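Local coordinates for protein putative Chlorite dismutase TA0507 (Thermoplasma acidophilum, PDB 3DTZ) that probably binds heme and acts as an oxidoreductase, although its precise reaction has not been established, at residues T26-Y31 against S108-I113; Y139-P144 against I228-L233. One frame throughout, in Å; residues are numbered along the deposited sequence.

Contact 1 (T26-Y31 against S108-I113)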
loop_
_atom_site.group_PDB
_atom_site.type_symbol
_atom_site.label_atom_id
_atom_site.label_comp_id
_atom_site.label_asym_id
_atom_site.label_seq_id
_atom_site.Cartn_x
_atom_site.Cartn_y
_atom_site.Cartn_z
ATOM N N THR D 26 10.695 -23.860 6.897
ATOM C CA THR D 26 9.323 -23.701 7.381
ATOM C C THR D 26 8.594 -22.619 6.587
ATOM O O THR D 26 9.219 -21.694 6.044
ATOM C CB THR D 26 9.269 -23.429 8.892
ATOM O OG1 THR D 26 7.906 -23.478 9.337
ATOM C CG2 THR D 26 9.926 -22.055 9.246
ATOM N N SER D 27 7.263 -22.748 6.537
ATOM C CA SER D 27 6.442 -21.719 5.906
ATOM C C SER D 27 5.247 -21.412 6.771
ATOM O O SER D 27 4.707 -22.305 7.432
ATOM C CB SER D 27 5.964 -22.176 4.527
ATOM O OG SER D 27 6.991 -22.016 3.558
ATOM N N VAL D 28 4.848 -20.144 6.748
ATOM C CA VAL D 28 3.590 -19.743 7.359
ATOM C C VAL D 28 2.786 -19.112 6.206
ATOM O O VAL D 28 3.300 -18.237 5.515
ATOM C CB VAL D 28 3.814 -18.714 8.482
ATOM C CG1 VAL D 28 2.468 -18.271 9.055
ATOM C CG2 VAL D 28 4.734 -19.337 9.621
ATOM N N LEU D 29 1.550 -19.567 6.028
ATOM C CA LEU D 29 0.640 -19.044 4.986
ATOM C C LEU D 29 -0.645 -18.592 5.663
ATOM O O LEU D 29 -1.122 -19.265 6.575
ATOM C CB LEU D 29 0.272 -20.138 3.956
ATOM C CG LEU D 29 1.376 -21.060 3.407
ATOM C CD1 LEU D 29 0.757 -22.048 2.402
ATOM C CD2 LEU D 29 2.507 -20.218 2.764
ATOM N N SER D 30 -1.224 -17.490 5.204
ATOM C CA SER D 30 -2.556 -17.121 5.687
ATOM C C SER D 30 -3.492 -16.831 4.508
ATOM O O SER D 30 -3.032 -16.429 3.432
ATOM C CB SER D 30 -2.486 -15.960 6.674
ATOM O OG SER D 30 -2.055 -14.760 6.038
ATOM N N TYR D 31 -4.775 -17.122 4.705
ATOM C CA TYR D 31 -5.774 -16.985 3.656
ATOM C C TYR D 31 -7.029 -16.371 4.210
ATOM O O TYR D 31 -7.374 -16.572 5.378
ATOM C CB TYR D 31 -6.130 -18.367 3.068
ATOM C CG TYR D 31 -5.059 -18.945 2.183
ATOM C CD1 TYR D 31 -3.983 -19.675 2.746
ATOM C CD2 TYR D 31 -5.090 -18.750 0.813
ATOM C CE1 TYR D 31 -2.958 -20.195 1.944
ATOM C CE2 TYR D 31 -4.071 -19.272 -0.018
ATOM C CZ TYR D 31 -3.026 -19.992 0.561
ATOM O OH TYR D 31 -2.043 -20.489 -0.239
ATOM N N SER D 108 -4.644 -15.466 -0.597
ATOM C CA SER D 108 -3.634 -15.486 0.454
ATOM C C SER D 108 -3.365 -14.082 0.915
ATOM O O SER D 108 -3.253 -13.159 0.099
ATOM C CB SER D 108 -2.348 -16.146 -0.012
ATOM O OG SER D 108 -1.391 -16.213 1.049
ATOM N N SER D 109 -3.256 -13.915 2.230
ATOM C CA SER D 109 -2.915 -12.611 2.791
ATOM C C SER D 109 -1.462 -12.508 3.294
ATOM O O SER D 109 -0.983 -11.395 3.587
ATOM C CB SER D 109 -3.903 -12.281 3.914
ATOM O OG SER D 109 -3.886 -13.329 4.862
ATOM N N PHE D 110 -0.753 -13.638 3.358
ATOM C CA PHE D 110 0.658 -13.634 3.781
ATOM C C PHE D 110 1.302 -14.957 3.417
ATOM O O PHE D 110 0.655 -16.005 3.467
ATOM C CB PHE D 110 0.755 -13.531 5.329
ATOM C CG PHE D 110 2.179 -13.551 5.837
ATOM C CD1 PHE D 110 2.948 -12.381 5.787
ATOM C CD2 PHE D 110 2.741 -14.719 6.361
ATOM C CE1 PHE D 110 4.282 -12.384 6.247
ATOM C CE2 PHE D 110 4.071 -14.749 6.831
ATOM C CZ PHE D 110 4.843 -13.591 6.779
ATOM N N SER D 111 2.582 -14.919 3.069
ATOM C CA SER D 111 3.351 -16.162 3.056
ATOM C C SER D 111 4.804 -15.875 3.398
ATOM O O SER D 111 5.326 -14.779 3.130
ATOM C CB SER D 111 3.232 -16.881 1.699
ATOM O OG SER D 111 3.963 -16.185 0.685
ATOM N N SER D 112 5.471 -16.883 3.969
ATOM C CA SER D 112 6.907 -16.741 4.238
ATOM C C SER D 112 7.536 -18.099 4.005
ATOM O O SER D 112 6.865 -19.102 4.083
ATOM C CB SER D 112 7.170 -16.277 5.683
ATOM O OG SER D 112 6.724 -17.234 6.621
ATOM N N ILE D 113 8.821 -18.109 3.675
ATOM C CA ILE D 113 9.614 -19.342 3.608
ATOM C C ILE D 113 10.949 -18.987 4.249
ATOM O O ILE D 113 11.571 -17.960 3.939
ATOM C CB ILE D 113 9.787 -19.870 2.148
ATOM C CG1 ILE D 113 10.753 -21.061 2.084
ATOM C CG2 ILE D 113 10.346 -18.769 1.198
ATOM C CD1 ILE D 113 10.180 -22.358 2.517
HETATM O O HOH W 1 8.646 -19.054 7.126
#
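Ser108 lies over one face of the Tyr31 ring, its CB 3.6 Å from Tyr31 CE2 and displaced toward the rim. With chi1 at -177°, Ser108 swings OG away from its own nitrogen and onto Ser30 O, at 2.9 Å nearly in line with C=O, and the same OG also bonds Thr75 of the second subunit; Ser109 N reaches Ser30 O from above the carbonyl plane, so two donors grip it. At Tyr31, whose hydroxyl bonds Gln99, an alanine would probably strip Ser108 CB of its aromatic cover and leave Gln99 without that partner. Ser109 OG meets Ser30 OG at only 2.6 Å and also bonds Ser77; a small hydroxyl side chain suits such close quarters. Phe110 O takes Ser30 N at 163°, while the Phe110 ring lies obliquely past Val28 O. Ser111 follows, small enough for Leu29 CD2 to rest on its CB at 3.6 Å, its OG held by that same Thr75. Ser112 N bonds Val28 O (3.0 Å), and its OG shares a water with Thr26 O. Ile113 CA lies 3.4 Å from Thr26 O. The one-residue slip at Ser109 is a beta bulge between antiparallel neighbours in the curled sheet of this alpha+beta barrel.

Contact 2 (Y139-P144 against I228-L233)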
loop_
_atom_site.group_PDB
_atom_site.type_symbol
_atom_site.label_atom_id
_atom_site.label_comp_id
_atom_site.label_asym_id
_atom_site.label_seq_id
_atom_site.Cartn_x
_atom_site.Cartn_y
_atom_site.Cartn_z
ATOM N N TYR D 139 -2.005 -21.346 21.209
ATOM C CA TYR D 139 -1.836 -20.145 20.380
ATOM C C TYR D 139 -0.506 -20.143 19.624
ATOM O O TYR D 139 0.449 -20.827 20.007
ATOM C CB TYR D 139 -1.911 -18.859 21.218
ATOM C CG TYR D 139 -3.159 -18.755 22.029
ATOM C CD1 TYR D 139 -4.357 -18.342 21.441
ATOM C CD2 TYR D 139 -3.151 -19.094 23.380
ATOM C CE1 TYR D 139 -5.545 -18.262 22.206
ATOM C CE2 TYR D 139 -4.295 -19.001 24.150
ATOM C CZ TYR D 139 -5.485 -18.597 23.563
ATOM O OH TYR D 139 -6.612 -18.531 24.349
ATOM N N PHE D 140 -0.465 -19.340 18.569
ATOM C CA PHE D 140 0.689 -19.258 17.674
ATOM C C PHE D 140 0.861 -17.787 17.311
ATOM O O PHE D 140 -0.134 -17.095 17.026
ATOM C CB PHE D 140 0.361 -20.053 16.417
ATOM C CG PHE D 140 1.456 -20.098 15.380
ATOM C CD1 PHE D 140 2.688 -20.701 15.645
ATOM C CD2 PHE D 140 1.233 -19.583 14.126
ATOM C CE1 PHE D 140 3.708 -20.759 14.670
ATOM C CE2 PHE D 140 2.235 -19.669 13.141
ATOM C CZ PHE D 140 3.458 -20.261 13.415
ATOM N N VAL D 141 2.107 -17.324 17.306
ATOM C CA VAL D 141 2.415 -15.956 16.878
ATOM C C VAL D 141 3.506 -16.086 15.842
ATOM O O VAL D 141 4.473 -16.796 16.064
ATOM C CB VAL D 141 2.950 -15.082 18.036
ATOM C CG1 VAL D 141 3.488 -13.720 17.540
ATOM C CG2 VAL D 141 1.868 -14.893 19.111
ATOM N N ALA D 142 3.356 -15.384 14.723
ATOM C CA ALA D 142 4.401 -15.366 13.711
ATOM C C ALA D 142 4.558 -13.934 13.221
ATOM O O ALA D 142 3.567 -13.234 13.006
ATOM C CB ALA D 142 4.028 -16.270 12.539
ATOM N N TYR D 143 5.787 -13.490 13.042
ATOM C CA TYR D 143 5.943 -12.266 12.262
ATOM C C TYR D 143 7.306 -12.163 11.615
ATOM O O TYR D 143 8.288 -12.700 12.161
ATOM C CB TYR D 143 5.674 -11.026 13.117
ATOM C CG TYR D 143 6.413 -11.009 14.413
ATOM C CD1 TYR D 143 5.872 -11.645 15.529
ATOM C CD2 TYR D 143 7.630 -10.323 14.551
ATOM C CE1 TYR D 143 6.511 -11.632 16.737
ATOM C CE2 TYR D 143 8.299 -10.314 15.791
ATOM C CZ TYR D 143 7.708 -10.977 16.869
ATOM O OH TYR D 143 8.297 -11.015 18.118
ATOM N N PRO D 144 7.366 -11.426 10.487
ATOM C CA PRO D 144 8.660 -11.087 9.920
ATOM C C PRO D 144 9.372 -10.069 10.787
ATOM O O PRO D 144 8.721 -9.304 11.507
ATOM C CB PRO D 144 8.331 -10.473 8.548
ATOM C CG PRO D 144 6.875 -10.358 8.431
ATOM C CD PRO D 144 6.239 -10.833 9.737
ATOM N N ILE D 228 1.970 -8.973 12.354
ATOM C CA ILE D 228 2.035 -9.972 13.399
ATOM C C ILE D 228 0.758 -10.809 13.327
ATOM O O ILE D 228 -0.362 -10.283 13.476
ATOM C CB ILE D 228 2.218 -9.338 14.808
ATOM C CG1 ILE D 228 3.522 -8.533 14.853
ATOM C CG2 ILE D 228 2.176 -10.426 15.905
ATOM C CD1 ILE D 228 3.975 -8.124 16.286
ATOM N N LEU D 229 0.930 -12.104 13.075
ATOM C CA LEU D 229 -0.182 -13.044 12.990
ATOM C C LEU D 229 -0.378 -13.707 14.353
ATOM O O LEU D 229 0.582 -14.146 14.961
ATOM C CB LEU D 229 0.119 -14.123 11.958
ATOM C CG LEU D 229 0.409 -13.649 10.514
ATOM C CD1 LEU D 229 0.496 -14.812 9.603
ATOM C CD2 LEU D 229 -0.668 -12.707 10.043
ATOM N N LEU D 230 -1.619 -13.736 14.831
ATOM C CA LEU D 230 -1.940 -14.409 16.098
ATOM C C LEU D 230 -3.041 -15.389 15.789
ATOM O O LEU D 230 -4.106 -14.990 15.297
ATOM C CB LEU D 230 -2.434 -13.390 17.134
ATOM C CG LEU D 230 -2.950 -13.968 18.453
ATOM C CD1 LEU D 230 -1.813 -14.669 19.209
ATOM C CD2 LEU D 230 -3.607 -12.887 19.329
ATOM N N GLY D 231 -2.773 -16.663 16.083
ATOM C CA GLY D 231 -3.675 -17.751 15.768
ATOM C C GLY D 231 -4.068 -18.597 16.973
ATOM O O GLY D 231 -3.347 -18.652 17.982
ATOM N N ARG D 232 -5.232 -19.238 16.854
ATOM C CA ARG D 232 -5.761 -20.144 17.874
ATOM C C ARG D 232 -5.797 -21.529 17.215
ATOM O O ARG D 232 -6.403 -21.698 16.148
ATOM C CB ARG D 232 -7.157 -19.684 18.312
ATOM C CG ARG D 232 -8.038 -20.786 18.994
ATOM C CD ARG D 232 -7.641 -21.124 20.402
ATOM N NE ARG D 232 -8.542 -22.199 20.851
ATOM C CZ ARG D 232 -9.773 -22.028 21.341
ATOM N NH1 ARG D 232 -10.278 -20.813 21.550
ATOM N NH2 ARG D 232 -10.495 -23.096 21.665
ATOM N N LEU D 233 -5.077 -22.483 17.796
ATOM C CA LEU D 233 -5.002 -23.834 17.231
ATOM C C LEU D 233 -6.397 -24.426 16.937
ATOM O O LEU D 233 -7.318 -24.364 17.784
ATOM C CB LEU D 233 -4.236 -24.774 18.200
ATOM C CG LEU D 233 -3.985 -26.191 17.701
ATOM C CD1 LEU D 233 -2.922 -26.183 16.577
ATOM C CD2 LEU D 233 -3.549 -27.024 18.898
#
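Ile228 lies alongside Tyr143, the two side chains pointing the same way, where an antiparallel pair of strands forms part of the curled sheet of the family's alpha+beta barrel. Four backbone bonds in two reciprocal pairs, Phe140 with Gly231 and Ala142 with Leu229, hold the strands in register; the extended backbone sends side chains alternately to the two faces. On the face of Val141 and Leu230, the relief is made of branched aliphatics that cross obliquely, methyl against methyl. Val141 spreads its two methyls: CG1 meets Ile228 CG2 at 3.9 Å, and CG2 meets Leu230 CD1 at 3.7 Å, so the valine reaches both Ile228, just before the strand, and Leu230 in it. CG1 also sits in plane at the edge of the Tyr143 ring. A chi1 of 50° stands that ring up between its own backbone nitrogen and carbonyl carbon, beside the isoleucine. Trp206 and Ile203 of helix 203-213 pack on this face. The Arg232 chain, bent at chi2, puts CD 4.0 Å from Tyr139 CE1; the aliphatic part serves the packing while NH1 makes a salt bridge with Asp89 of the third subunit. On the face of Phe140, Ala142 and Leu229 the cross-strand contacts are sparse. Ala142 gives only a methyl, its CB 4.5 Å from Leu229 CB, and Gly231 presents no side chain beside Phe140, whose ring leads away to stack with Tyr70 and Trp82. Ile228 CG1 lies 3.7 Å from Tyr143 CB, and CD1 hangs over one face of the ring, 4.3 Å from its centroid.

Overall arrangement
Contact 1 and contact 2 belong to one sheet that closes round into a barrel: strand 25-33 leads through 79-85 and 64-72 to 229-234, and strand 106-116 leads through 180-185 and 194-200 to 139-147. Their centres are about 11 Å apart, and their side chains meet inside the curl. Leu229 CD1 is the shared apolar tip, 3.9 Å from Phe110 CD2 and 4.0 Å from Val28 CG1, while Phe140 CZ comes within 4.1 Å of Val28 CG2. In sequence the two follow one another, both segments of contact 1 preceding those of contact 2. The outward sides serve the assembly, contact 1 against the second subunit and contact 2 against the third. Neither contact includes a bound heme.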